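Local coordinates for protein acetone carboxylase alpha subunit (Xanthobacter autotrophicus Py2, PDB 5M45) that forms the alpha subunit of a multi-chain enzyme, binds manganese, and belongs to the hydantoinase B/oxoprolinase family, at residues N587-W590 and D591-P595; E51-P54 and I55-N58; Y399-H402 and F403-A407; L232-R235 and T236-G240. All blocks are in the same frame, centred on the assembly; numbering follows the deposited sequence.

Contact 1. Residues N587-W590 and D591-P595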
loop_
_atom_site.group_PDB
_atom_site.type_symbol
_atom_site.label_atom_id
_atom_site.label_comp_id
_atom_site.label_asym_id
_atom_site.label_seq_id
_atom_site.Cartn_x
_atom_site.Cartn_y
_atom_site.Cartn_z
ATOM N N ASN A 587 -41.774 11.025 -12.810
ATOM C CA ASN A 587 -43.089 10.463 -12.423
ATOM C C ASN A 587 -42.908 8.997 -11.985
ATOM O O ASN A 587 -43.434 8.091 -12.615
ATOM C CB ASN A 587 -44.069 10.562 -13.605
ATOM C CG ASN A 587 -44.328 11.972 -13.999
ATOM O OD1 ASN A 587 -44.935 12.726 -13.226
ATOM N ND2 ASN A 587 -43.817 12.390 -15.141
ATOM N N PRO A 588 -42.151 8.763 -10.914
ATOM C CA PRO A 588 -41.792 7.383 -10.561
ATOM C C PRO A 588 -42.957 6.592 -9.966
ATOM O O PRO A 588 -43.837 7.167 -9.379
ATOM C CB PRO A 588 -40.707 7.574 -9.497
ATOM C CG PRO A 588 -40.975 8.907 -8.865
ATOM C CD PRO A 588 -41.636 9.744 -9.941
ATOM N N THR A 589 -42.948 5.266 -10.137
ATOM C CA THR A 589 -43.973 4.392 -9.549
ATOM C C THR A 589 -43.480 3.690 -8.264
ATOM O O THR A 589 -44.299 3.357 -7.384
ATOM C CB THR A 589 -44.424 3.309 -10.532
ATOM O OG1 THR A 589 -43.301 2.510 -10.946
ATOM C CG2 THR A 589 -45.102 3.943 -11.747
ATOM N N TRP A 590 -42.166 3.449 -8.140
ATOM C CA TRP A 590 -41.648 2.677 -7.019
ATOM C C TRP A 590 -41.818 3.339 -5.637
ATOM O O TRP A 590 -42.094 2.679 -4.654
ATOM C CB TRP A 590 -40.139 2.358 -7.201
ATOM C CG TRP A 590 -39.791 1.527 -8.377
ATOM C CD1 TRP A 590 -40.619 0.675 -9.081
ATOM C CD2 TRP A 590 -38.503 1.423 -8.987
ATOM N NE1 TRP A 590 -39.911 0.062 -10.093
ATOM C CE2 TRP A 590 -38.608 0.500 -10.054
ATOM C CE3 TRP A 590 -37.263 2.022 -8.741
ATOM C CZ2 TRP A 590 -37.518 0.170 -10.867
ATOM C CZ3 TRP A 590 -36.181 1.686 -9.551
ATOM C CH2 TRP A 590 -36.312 0.765 -10.589
ATOM N N ASP A 591 -41.645 4.645 -5.589
ATOM C CA ASP A 591 -41.532 5.356 -4.300
ATOM C C ASP A 591 -42.807 5.205 -3.445
ATOM O O ASP A 591 -42.724 4.938 -2.247
ATOM C CB ASP A 591 -41.178 6.845 -4.536
ATOM C CG ASP A 591 -39.896 7.041 -5.330
ATOM O OD1 ASP A 591 -39.634 6.247 -6.276
ATOM O OD2 ASP A 591 -39.131 8.006 -5.025
ATOM N N ALA A 592 -43.966 5.297 -4.094
ATOM C CA ALA A 592 -45.252 5.122 -3.400
ATOM C C ALA A 592 -45.511 3.691 -2.892
ATOM O O ALA A 592 -46.364 3.506 -2.029
ATOM C CB ALA A 592 -46.397 5.592 -4.294
ATOM N N MET A 593 -44.795 2.703 -3.431
ATOM C CA MET A 593 -44.906 1.302 -2.992
ATOM C C MET A 593 -44.124 1.033 -1.690
ATOM O O MET A 593 -44.288 -0.041 -1.086
ATOM C CB MET A 593 -44.354 0.359 -4.082
ATOM C CG MET A 593 -45.015 0.426 -5.455
ATOM S SD MET A 593 -44.194 -0.721 -6.624
ATOM C CE MET A 593 -44.883 -0.172 -8.178
ATOM N N LEU A 594 -43.275 1.977 -1.269
ATOM C CA LEU A 594 -42.387 1.819 -0.132
ATOM C C LEU A 594 -42.627 2.947 0.881
ATOM O O LEU A 594 -41.729 3.743 1.144
ATOM C CB LEU A 594 -40.930 1.854 -0.610
ATOM C CG LEU A 594 -40.516 0.849 -1.697
ATOM C CD1 LEU A 594 -39.079 1.102 -2.145
ATOM C CD2 LEU A 594 -40.662 -0.593 -1.229
ATOM N N PRO A 595 -43.849 2.993 1.474
ATOM C CA PRO A 595 -44.200 4.092 2.385
ATOM C C PRO A 595 -43.305 4.205 3.631
ATOM O O PRO A 595 -43.233 5.275 4.202
ATOM C CB PRO A 595 -45.663 3.782 2.772
ATOM C CG PRO A 595 -45.788 2.287 2.608
ATOM C CD PRO A 595 -44.915 1.977 1.415
HETATM O O HOH W 1 -44.257 6.686 -6.634
#
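W590 and M593 close a type I beta turn, with D591 and A592 at its two corners. A second turn of the same kind overlaps it, from D591 to L594, giving a short helix-like twist in the loop between helix 567-573 and strand 598-602.

The backbone bonds come first. M593 N donates to W590 O over 3.0 Å, but the N-H is bent (140°) and the donor stands well above the carbonyl plane, as expected where the chain doubles back so tightly. L594 N then reaches D591 O at 3.2 Å. A water adds a third tie: it donates to P588 O and accepts from A592 N, at 2.9 Å from that nitrogen, so the chain leading into the turn is pinned to its middle.

Side chains pack against the turn. D591 brings its carboxylate back across P588 at a slant, OD1 lying 3.6 Å from the proline CB, while the charge itself is answered by a salt bridge from OD1 to R601 on the neighbouring strand. The W590 indole goes into the protein, where NE1 bonds to L579 O and the ring meets F560; L594 likewise packs inward, on L617.

M593 gives the last group of contacts. Extended beyond CG, its chain runs back alongside T589, the two side chains pointing the same way. CG passes 3.6 Å from T589 O, and the methyl CE ends near the plane of the W590 ring, at its edge, 4.4 Å from CD1.

Contact 2. Residues E51-P54 and I55-N58; sequences EREP and ILYN. With ACT (acetate ion), chain O.
P54 and E53, with I55 just after them, carry this local contact, which lies where helix 48-52 gives way to helix 54-75. E53 leaves helical geometry (phi -133°, psi 58°) and stands at the N-cap of the second helix. Its carbonyl is taken into that helix at once: Y57 N donates to E53 O at 3.0 Å, an almost straight bond lying nearly along the C=O axis. P54 occupies the first helical position, where the lack of an N-H costs nothing, and its own carbonyl receives N58 N at 3.1 Å.

The E53 side chain, extended beyond CG, runs beside L56, and OE1 touches the leucine methyl CD2 at 3.5 Å. L56 has its CG anti to the backbone N (chi1 -176°), which lays the branch alongside the glutamate; it also packs on A259 of helix 257-282.

An acetate ion, probably from the crystallisation liquor, takes up the two N-H groups that follow P54. I55 N donates to acetate O at 2.9 Å. L56 N donates to acetate OXT at 3.2 Å, so each amide has its own oxygen. The proline CD lies 3.2 Å from acetate O, and I55 leans its CB and CG1 on the same oxygen. An anion gripped by the first N-H groups of a helix, where the helix dipole probably adds to the attraction, is the classic arrangement of an anion-capped helix N-terminus.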
loop_
_atom_site.group_PDB
_atom_site.type_symbol
_atom_site.label_atom_id
_atom_site.label_comp_id
_atom_site.label_asym_id
_atom_site.label_seq_id
_atom_site.Cartn_x
_atom_site.Cartn_y
_atom_site.Cartn_z
ATOM N N GLU A 51 8.602 -5.590 -48.788
ATOM C CA GLU A 51 8.661 -5.303 -50.211
ATOM C C GLU A 51 9.250 -6.470 -51.019
ATOM O O GLU A 51 8.716 -6.803 -52.059
ATOM C CB GLU A 51 9.444 -4.001 -50.490
ATOM C CG GLU A 51 8.760 -2.729 -49.952
ATOM C CD GLU A 51 9.696 -1.502 -49.896
ATOM O OE1 GLU A 51 10.598 -1.382 -50.781
ATOM O OE2 GLU A 51 9.535 -0.644 -48.967
ATOM N N ARG A 52 10.319 -7.099 -50.519
ATOM C CA ARG A 52 11.017 -8.169 -51.246
ATOM C C ARG A 52 10.568 -9.580 -50.905
ATOM O O ARG A 52 10.803 -10.475 -51.691
ATOM C CB ARG A 52 12.537 -8.076 -51.015
ATOM C CG ARG A 52 13.148 -6.809 -51.541
ATOM C CD ARG A 52 14.656 -7.051 -51.867
ATOM N NE ARG A 52 14.735 -7.755 -53.175
ATOM C CZ ARG A 52 14.918 -9.072 -53.364
ATOM N NH1 ARG A 52 15.191 -9.927 -52.366
ATOM N NH2 ARG A 52 14.864 -9.545 -54.596
ATOM N N GLU A 53 9.964 -9.794 -49.737
ATOM C CA GLU A 53 9.515 -11.119 -49.318
ATOM C C GLU A 53 8.067 -11.049 -48.782
ATOM O O GLU A 53 7.810 -11.409 -47.635
ATOM C CB GLU A 53 10.468 -11.697 -48.264
ATOM C CG GLU A 53 11.943 -11.807 -48.658
ATOM C CD GLU A 53 12.803 -12.410 -47.539
ATOM O OE1 GLU A 53 12.604 -13.596 -47.130
ATOM O OE2 GLU A 53 13.704 -11.692 -47.026
ATOM N N PRO A 54 7.107 -10.579 -49.619
ATOM C CA PRO A 54 5.727 -10.356 -49.151
ATOM C C PRO A 54 5.015 -11.608 -48.616
ATOM O O PRO A 54 4.197 -11.484 -47.695
ATOM C CB PRO A 54 4.999 -9.828 -50.391
ATOM C CG PRO A 54 5.831 -10.336 -51.555
ATOM C CD PRO A 54 7.240 -10.270 -51.062
ATOM N N ILE A 55 5.353 -12.787 -49.173
ATOM C CA ILE A 55 4.736 -14.019 -48.722
ATOM C C ILE A 55 5.184 -14.346 -47.275
ATOM O O ILE A 55 4.338 -14.647 -46.405
ATOM C CB ILE A 55 4.981 -15.198 -49.684
ATOM C CG1 ILE A 55 4.411 -14.884 -51.088
ATOM C CG2 ILE A 55 4.396 -16.504 -49.115
ATOM C CD1 ILE A 55 4.779 -15.940 -52.127
ATOM N N LEU A 56 6.487 -14.251 -47.012
ATOM C CA LEU A 56 6.999 -14.445 -45.645
ATOM C C LEU A 56 6.528 -13.390 -44.646
ATOM O O LEU A 56 6.221 -13.710 -43.488
ATOM C CB LEU A 56 8.530 -14.564 -45.669
ATOM C CG LEU A 56 9.195 -14.876 -44.329
ATOM C CD1 LEU A 56 8.631 -16.176 -43.730
ATOM C CD2 LEU A 56 10.691 -15.046 -44.531
ATOM N N TYR A 57 6.477 -12.127 -45.067
ATOM C CA TYR A 57 5.925 -11.047 -44.219
ATOM C C TYR A 57 4.495 -11.377 -43.745
ATOM O O TYR A 57 4.187 -11.264 -42.550
ATOM C CB TYR A 57 5.945 -9.715 -44.970
ATOM C CG TYR A 57 5.630 -8.497 -44.132
ATOM C CD1 TYR A 57 4.325 -8.026 -44.036
ATOM C CD2 TYR A 57 6.628 -7.769 -43.510
ATOM C CE1 TYR A 57 4.029 -6.889 -43.304
ATOM C CE2 TYR A 57 6.346 -6.619 -42.753
ATOM C CZ TYR A 57 5.047 -6.190 -42.657
ATOM O OH TYR A 57 4.747 -5.059 -41.958
ATOM N N ASN A 58 3.656 -11.813 -44.693
ATOM C CA ASN A 58 2.261 -12.164 -44.416
ATOM C C ASN A 58 2.152 -13.412 -43.528
ATOM O O ASN A 58 1.258 -13.482 -42.676
ATOM C CB ASN A 58 1.471 -12.400 -45.723
ATOM C CG ASN A 58 0.014 -12.770 -45.464
ATOM O OD1 ASN A 58 -0.425 -13.912 -45.675
ATOM N ND2 ASN A 58 -0.740 -11.811 -44.977
HETATM C C ACT O . 8.410 -14.209 -50.592
HETATM O O ACT O . 7.475 -13.459 -50.994
HETATM O OXT ACT O . 8.630 -14.454 -49.374
HETATM C CH3 ACT O . 9.283 -14.849 -51.642
#

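Contact 3. Residues Y399-H402 and F403-A407; sequences YSWH and FLVSA. With ACT (acetate ion), chain N.
W401 and V405 meet in the opening turns of helix 401-422, beside the manganese site formed by H150, D153 and H175. The W401 side chain lies about 4 Å from the metal, and its ring makes an edge-to-face pair with that of H150.

The indole reaches this place with CG anti to its own carbonyl carbon (chi1 -58°). On its six-membered side, CE3 is met obliquely by two methyl groups, V405 CG1 and L404 CD1, each 4.1 Å away. The valine crosses it at about a right angle. At the other edge, NE1 donates to O of an acetate ion, probably from the crystallisation liquor, over 2.7 Å, with the oxygen near the ring plane.

Backbone bonds wind the turn. V405 N binds W401 O at 2.9 Å, and L404 N reaches S400 O at 3.2 Å, nearly straight and in the carbonyl plane. A weak bond from F403 N shares that S400 oxygen. One residue further along, S406 OG reaches back a turn to H402 O at 2.7 Å, almost in line with the C=O.

H402 and F403 set their rings rim to rim, planes 28° apart, neither lying over the other. H402 NE2 is bonded to D295 O, while F403 packs against V294 and V296 of strand 286-297 and edge-to-face with W387. S400 OG is bonded to N346 O and touches L404 CD1.

In this buried place, then, S400 OG, H402 NE2 and S406 OG each find a carbonyl oxygen, whereas the buried indole N-H is satisfied by an acetate.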
loop_
_atom_site.group_PDB
_atom_site.type_symbol
_atom_site.label_atom_id
_atom_site.label_comp_id
_atom_site.label_asym_id
_atom_site.label_seq_id
_atom_site.Cartn_x
_atom_site.Cartn_y
_atom_site.Cartn_z
ATOM N N TYR A 399 -10.202 6.015 -10.432
ATOM C CA TYR A 399 -11.231 6.205 -11.453
ATOM C C TYR A 399 -10.850 7.299 -12.483
ATOM O O TYR A 399 -11.628 8.211 -12.798
ATOM C CB TYR A 399 -12.638 6.394 -10.861
ATOM C CG TYR A 399 -13.697 6.335 -11.957
ATOM C CD1 TYR A 399 -13.670 5.362 -12.928
ATOM C CD2 TYR A 399 -14.698 7.295 -12.027
ATOM C CE1 TYR A 399 -14.622 5.326 -13.957
ATOM C CE2 TYR A 399 -15.657 7.284 -13.057
ATOM C CZ TYR A 399 -15.603 6.320 -14.022
ATOM O OH TYR A 399 -16.523 6.301 -15.061
ATOM N N SER A 400 -9.621 7.139 -12.983
ATOM C CA SER A 400 -9.037 7.940 -14.067
ATOM C C SER A 400 -10.029 8.194 -15.218
ATOM O O SER A 400 -10.087 9.286 -15.812
ATOM C CB SER A 400 -7.848 7.155 -14.652
ATOM O OG SER A 400 -6.939 8.117 -15.070
ATOM N N TRP A 401 -10.764 7.149 -15.544
ATOM C CA TRP A 401 -11.743 7.188 -16.642
ATOM C C TRP A 401 -12.728 8.334 -16.568
ATOM O O TRP A 401 -13.153 8.797 -17.610
ATOM C CB TRP A 401 -12.575 5.883 -16.707
ATOM C CG TRP A 401 -11.805 4.600 -16.874
ATOM C CD1 TRP A 401 -11.754 3.566 -15.990
ATOM C CD2 TRP A 401 -11.050 4.194 -18.027
ATOM N NE1 TRP A 401 -11.041 2.509 -16.530
ATOM C CE2 TRP A 401 -10.568 2.875 -17.765
ATOM C CE3 TRP A 401 -10.727 4.798 -19.250
ATOM C CZ2 TRP A 401 -9.776 2.185 -18.669
ATOM C CZ3 TRP A 401 -9.948 4.081 -20.154
ATOM C CH2 TRP A 401 -9.487 2.789 -19.865
ATOM N N HIS A 402 -13.146 8.750 -15.383
ATOM C CA HIS A 402 -14.175 9.836 -15.245
ATOM C C HIS A 402 -13.823 11.063 -16.103
ATOM O O HIS A 402 -14.664 11.594 -16.858
ATOM C CB HIS A 402 -14.282 10.244 -13.787
ATOM C CG HIS A 402 -15.424 11.153 -13.457
ATOM N ND1 HIS A 402 -16.727 10.872 -13.792
ATOM C CD2 HIS A 402 -15.456 12.321 -12.770
ATOM C CE1 HIS A 402 -17.518 11.835 -13.341
ATOM N NE2 HIS A 402 -16.768 12.727 -12.712
ATOM N N PHE A 403 -12.540 11.460 -16.008
ATOM C CA PHE A 403 -12.005 12.547 -16.836
ATOM C C PHE A 403 -11.655 12.098 -18.241
ATOM O O PHE A 403 -11.991 12.774 -19.226
ATOM C CB PHE A 403 -10.770 13.182 -16.147
ATOM C CG PHE A 403 -11.095 14.077 -14.947
ATOM C CD1 PHE A 403 -12.389 14.167 -14.380
ATOM C CD2 PHE A 403 -10.078 14.835 -14.392
ATOM C CE1 PHE A 403 -12.624 15.005 -13.290
ATOM C CE2 PHE A 403 -10.307 15.659 -13.315
ATOM C CZ PHE A 403 -11.584 15.743 -12.752
ATOM N N LEU A 404 -10.972 10.965 -18.356
ATOM C CA LEU A 404 -10.488 10.487 -19.665
ATOM C C LEU A 404 -11.603 10.329 -20.722
ATOM O O LEU A 404 -11.503 10.870 -21.818
ATOM C CB LEU A 404 -9.734 9.135 -19.511
ATOM C CG LEU A 404 -8.367 9.143 -18.780
ATOM C CD1 LEU A 404 -7.860 7.718 -18.571
ATOM C CD2 LEU A 404 -7.322 9.944 -19.546
ATOM N N VAL A 405 -12.670 9.592 -20.368
ATOM C CA VAL A 405 -13.761 9.305 -21.338
ATOM C C VAL A 405 -14.553 10.578 -21.692
ATOM O O VAL A 405 -15.169 10.645 -22.777
ATOM C CB VAL A 405 -14.734 8.195 -20.866
ATOM C CG1 VAL A 405 -13.980 6.931 -20.484
ATOM C CG2 VAL A 405 -15.611 8.656 -19.719
ATOM N N SER A 406 -14.502 11.576 -20.790
ATOM C CA SER A 406 -15.204 12.837 -20.955
ATOM C C SER A 406 -14.417 13.825 -21.858
ATOM O O SER A 406 -15.011 14.703 -22.477
ATOM C CB SER A 406 -15.459 13.474 -19.568
ATOM O OG SER A 406 -16.327 12.688 -18.749
ATOM N N ALA A 407 -13.093 13.673 -21.930
ATOM C CA ALA A 407 -12.254 14.434 -22.869
ATOM C C ALA A 407 -12.169 13.798 -24.258
ATOM O O ALA A 407 -12.201 14.512 -25.260
ATOM C CB ALA A 407 -10.858 14.592 -22.279
HETATM C C ACT N . -11.159 -0.798 -17.142
HETATM O O ACT N . -11.008 -0.155 -16.078
HETATM O OXT ACT N . -10.344 -1.692 -17.456
HETATM C CH3 ACT N . -12.330 -0.489 -18.034
#

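Contact 4. Residues L232-R235 and T236-G240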
loop_
_atom_site.group_PDB
_atom_site.type_symbol
_atom_site.label_atom_id
_atom_site.label_comp_id
_atom_site.label_asym_id
_atom_site.label_seq_id
_atom_site.Cartn_x
_atom_site.Cartn_y
_atom_site.Cartn_z
ATOM N N LEU A 232 -6.400 -16.020 -9.374
ATOM C CA LEU A 232 -6.697 -16.609 -10.666
ATOM C C LEU A 232 -6.486 -15.611 -11.843
ATOM O O LEU A 232 -6.156 -16.038 -12.965
ATOM C CB LEU A 232 -8.076 -17.295 -10.680
ATOM C CG LEU A 232 -8.118 -18.583 -9.830
ATOM C CD1 LEU A 232 -9.531 -19.016 -9.482
ATOM C CD2 LEU A 232 -7.377 -19.725 -10.505
ATOM N N ASP A 233 -6.674 -14.303 -11.610
ATOM C CA ASP A 233 -6.316 -13.287 -12.617
ATOM C C ASP A 233 -4.796 -13.288 -12.899
ATOM O O ASP A 233 -4.359 -13.135 -14.052
ATOM C CB ASP A 233 -6.826 -11.872 -12.224
ATOM C CG ASP A 233 -8.369 -11.735 -12.353
ATOM O OD1 ASP A 233 -9.035 -12.579 -13.024
ATOM O OD2 ASP A 233 -8.956 -10.764 -11.782
ATOM N N GLU A 234 -3.991 -13.515 -11.859
ATOM C CA GLU A 234 -2.559 -13.617 -12.037
ATOM C C GLU A 234 -2.146 -14.847 -12.879
ATOM O O GLU A 234 -1.297 -14.739 -13.773
ATOM C CB GLU A 234 -1.822 -13.570 -10.684
ATOM C CG GLU A 234 -0.313 -13.835 -10.755
ATOM C CD GLU A 234 0.399 -13.512 -9.445
ATOM O OE1 GLU A 234 0.011 -14.088 -8.395
ATOM O OE2 GLU A 234 1.342 -12.680 -9.482
ATOM N N ARG A 235 -2.730 -16.008 -12.584
ATOM C CA ARG A 235 -2.456 -17.214 -13.376
ATOM C C ARG A 235 -2.900 -17.038 -14.841
ATOM O O ARG A 235 -2.201 -17.516 -15.744
ATOM C CB ARG A 235 -3.076 -18.475 -12.744
ATOM C CG ARG A 235 -2.570 -18.759 -11.318
ATOM C CD ARG A 235 -1.048 -19.048 -11.282
ATOM N NE ARG A 235 -0.563 -19.261 -9.951
ATOM C CZ ARG A 235 0.687 -19.639 -9.642
ATOM N NH1 ARG A 235 1.052 -19.801 -8.377
ATOM N NH2 ARG A 235 1.610 -19.855 -10.568
ATOM N N THR A 236 -4.026 -16.335 -15.061
ATOM C CA THR A 236 -4.480 -15.930 -16.394
ATOM C C THR A 236 -3.419 -15.147 -17.183
ATOM O O THR A 236 -3.149 -15.457 -18.351
ATOM C CB THR A 236 -5.782 -15.048 -16.298
ATOM O OG1 THR A 236 -6.842 -15.851 -15.729
ATOM C CG2 THR A 236 -6.216 -14.541 -17.638
ATOM N N ARG A 237 -2.809 -14.150 -16.545
ATOM C CA ARG A 237 -1.797 -13.325 -17.221
ATOM C C ARG A 237 -0.521 -14.147 -17.551
ATOM O O ARG A 237 0.022 -14.053 -18.667
ATOM C CB ARG A 237 -1.400 -12.098 -16.387
ATOM C CG ARG A 237 -2.513 -11.082 -16.145
ATOM C CD ARG A 237 -2.033 -9.820 -15.418
ATOM N NE ARG A 237 -1.391 -10.093 -14.124
ATOM C CZ ARG A 237 -2.015 -10.174 -12.954
ATOM N NH1 ARG A 237 -3.327 -10.016 -12.837
ATOM N NH2 ARG A 237 -1.307 -10.422 -11.856
ATOM N N ILE A 238 -0.049 -14.945 -16.582
ATOM C CA ILE A 238 1.167 -15.740 -16.805
ATOM C C ILE A 238 0.953 -16.777 -17.933
ATOM O O ILE A 238 1.873 -17.008 -18.740
ATOM C CB ILE A 238 1.656 -16.458 -15.517
ATOM C CG1 ILE A 238 2.016 -15.441 -14.500
ATOM C CG2 ILE A 238 2.925 -17.222 -15.820
ATOM C CD1 ILE A 238 2.210 -16.010 -13.098
ATOM N N ALA A 239 -0.230 -17.411 -17.972
ATOM C CA ALA A 239 -0.555 -18.377 -19.028
ATOM C C ALA A 239 -0.412 -17.775 -20.414
ATOM O O ALA A 239 0.280 -18.325 -21.273
ATOM C CB ALA A 239 -1.965 -18.938 -18.854
ATOM N N GLY A 240 -1.074 -16.653 -20.641
ATOM C CA GLY A 240 -1.019 -16.033 -21.947
ATOM C C GLY A 240 0.379 -15.533 -22.349
ATOM O O GLY A 240 0.783 -15.702 -23.498
HETATM O O HOH W 2 1.713 -10.935 -11.543
#
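L232 O is gripped twice by T236: the hydroxyl OG1 donates to it at 2.9 Å and the backbone N at 3.0 Å, the two coming from opposite faces of the carbonyl plane. OG1 can do this because it sits beside the backbone N (chi1 -63°), within reach of the carbonyl one turn back. The helical ladder continues with R237 N to D233 O, I238 N to E234 O, and A239 N to R235 O.

R237 folds back on the turn before it. A bend at chi3 (-57°) lays the guanidinium over the backbone of E234, whose CA stands 3.3 Å above the plane toward its rim, and NH2 comes 3.4 Å from E234 CB. The carboxylate and guanidinium do not form a salt bridge: E234 OE2 stays 4.2 Å from R237 NH2, with the planes 48° apart. A water joins them instead, donating to OE2 at 2.7 Å and accepting from NH2 at the guanidinium edge. W216 NE1 also bonds to OE2, so two donors hold that oxygen. The apolar part of E234 lies beside I238, CG to CD1.

R237 NE, on the NH2 side, bonds to T156 OG1, and NH1, on the other, to T174 OG1, next to the metal ligand H175. R235 is held by a different protein chain of the assembly, NH1 by an acidic side chain and NH2 by the backbone. A threonine hydroxyl returning to the carbonyl four residues back is a familiar helix motif, set here in helix 227-255, which packs on the antiparallel sheet with R237 bonded to strands 153-162 and 165-175.

Contacts 3 and 4 lie in the interior, with centres about 27 Å apart, and both are turns of long helices: contact 3 brings an indole beside the manganese site, while contact 4 stays about 10 Å from the metal at the D233 side chain and reaches the metal-bearing strands through an arginine. Each has a hydroxyl folded back on a carbonyl one turn earlier. Contacts 1 and 2 belong to the periphery, on opposite sides of the chain's centre and about 68 Å apart between centres. There the water or acetate meets backbone N-H groups; in contacts 3 and 4 it meets side chains. Contacts 2 and 4 also touch a different protein chain of the assembly.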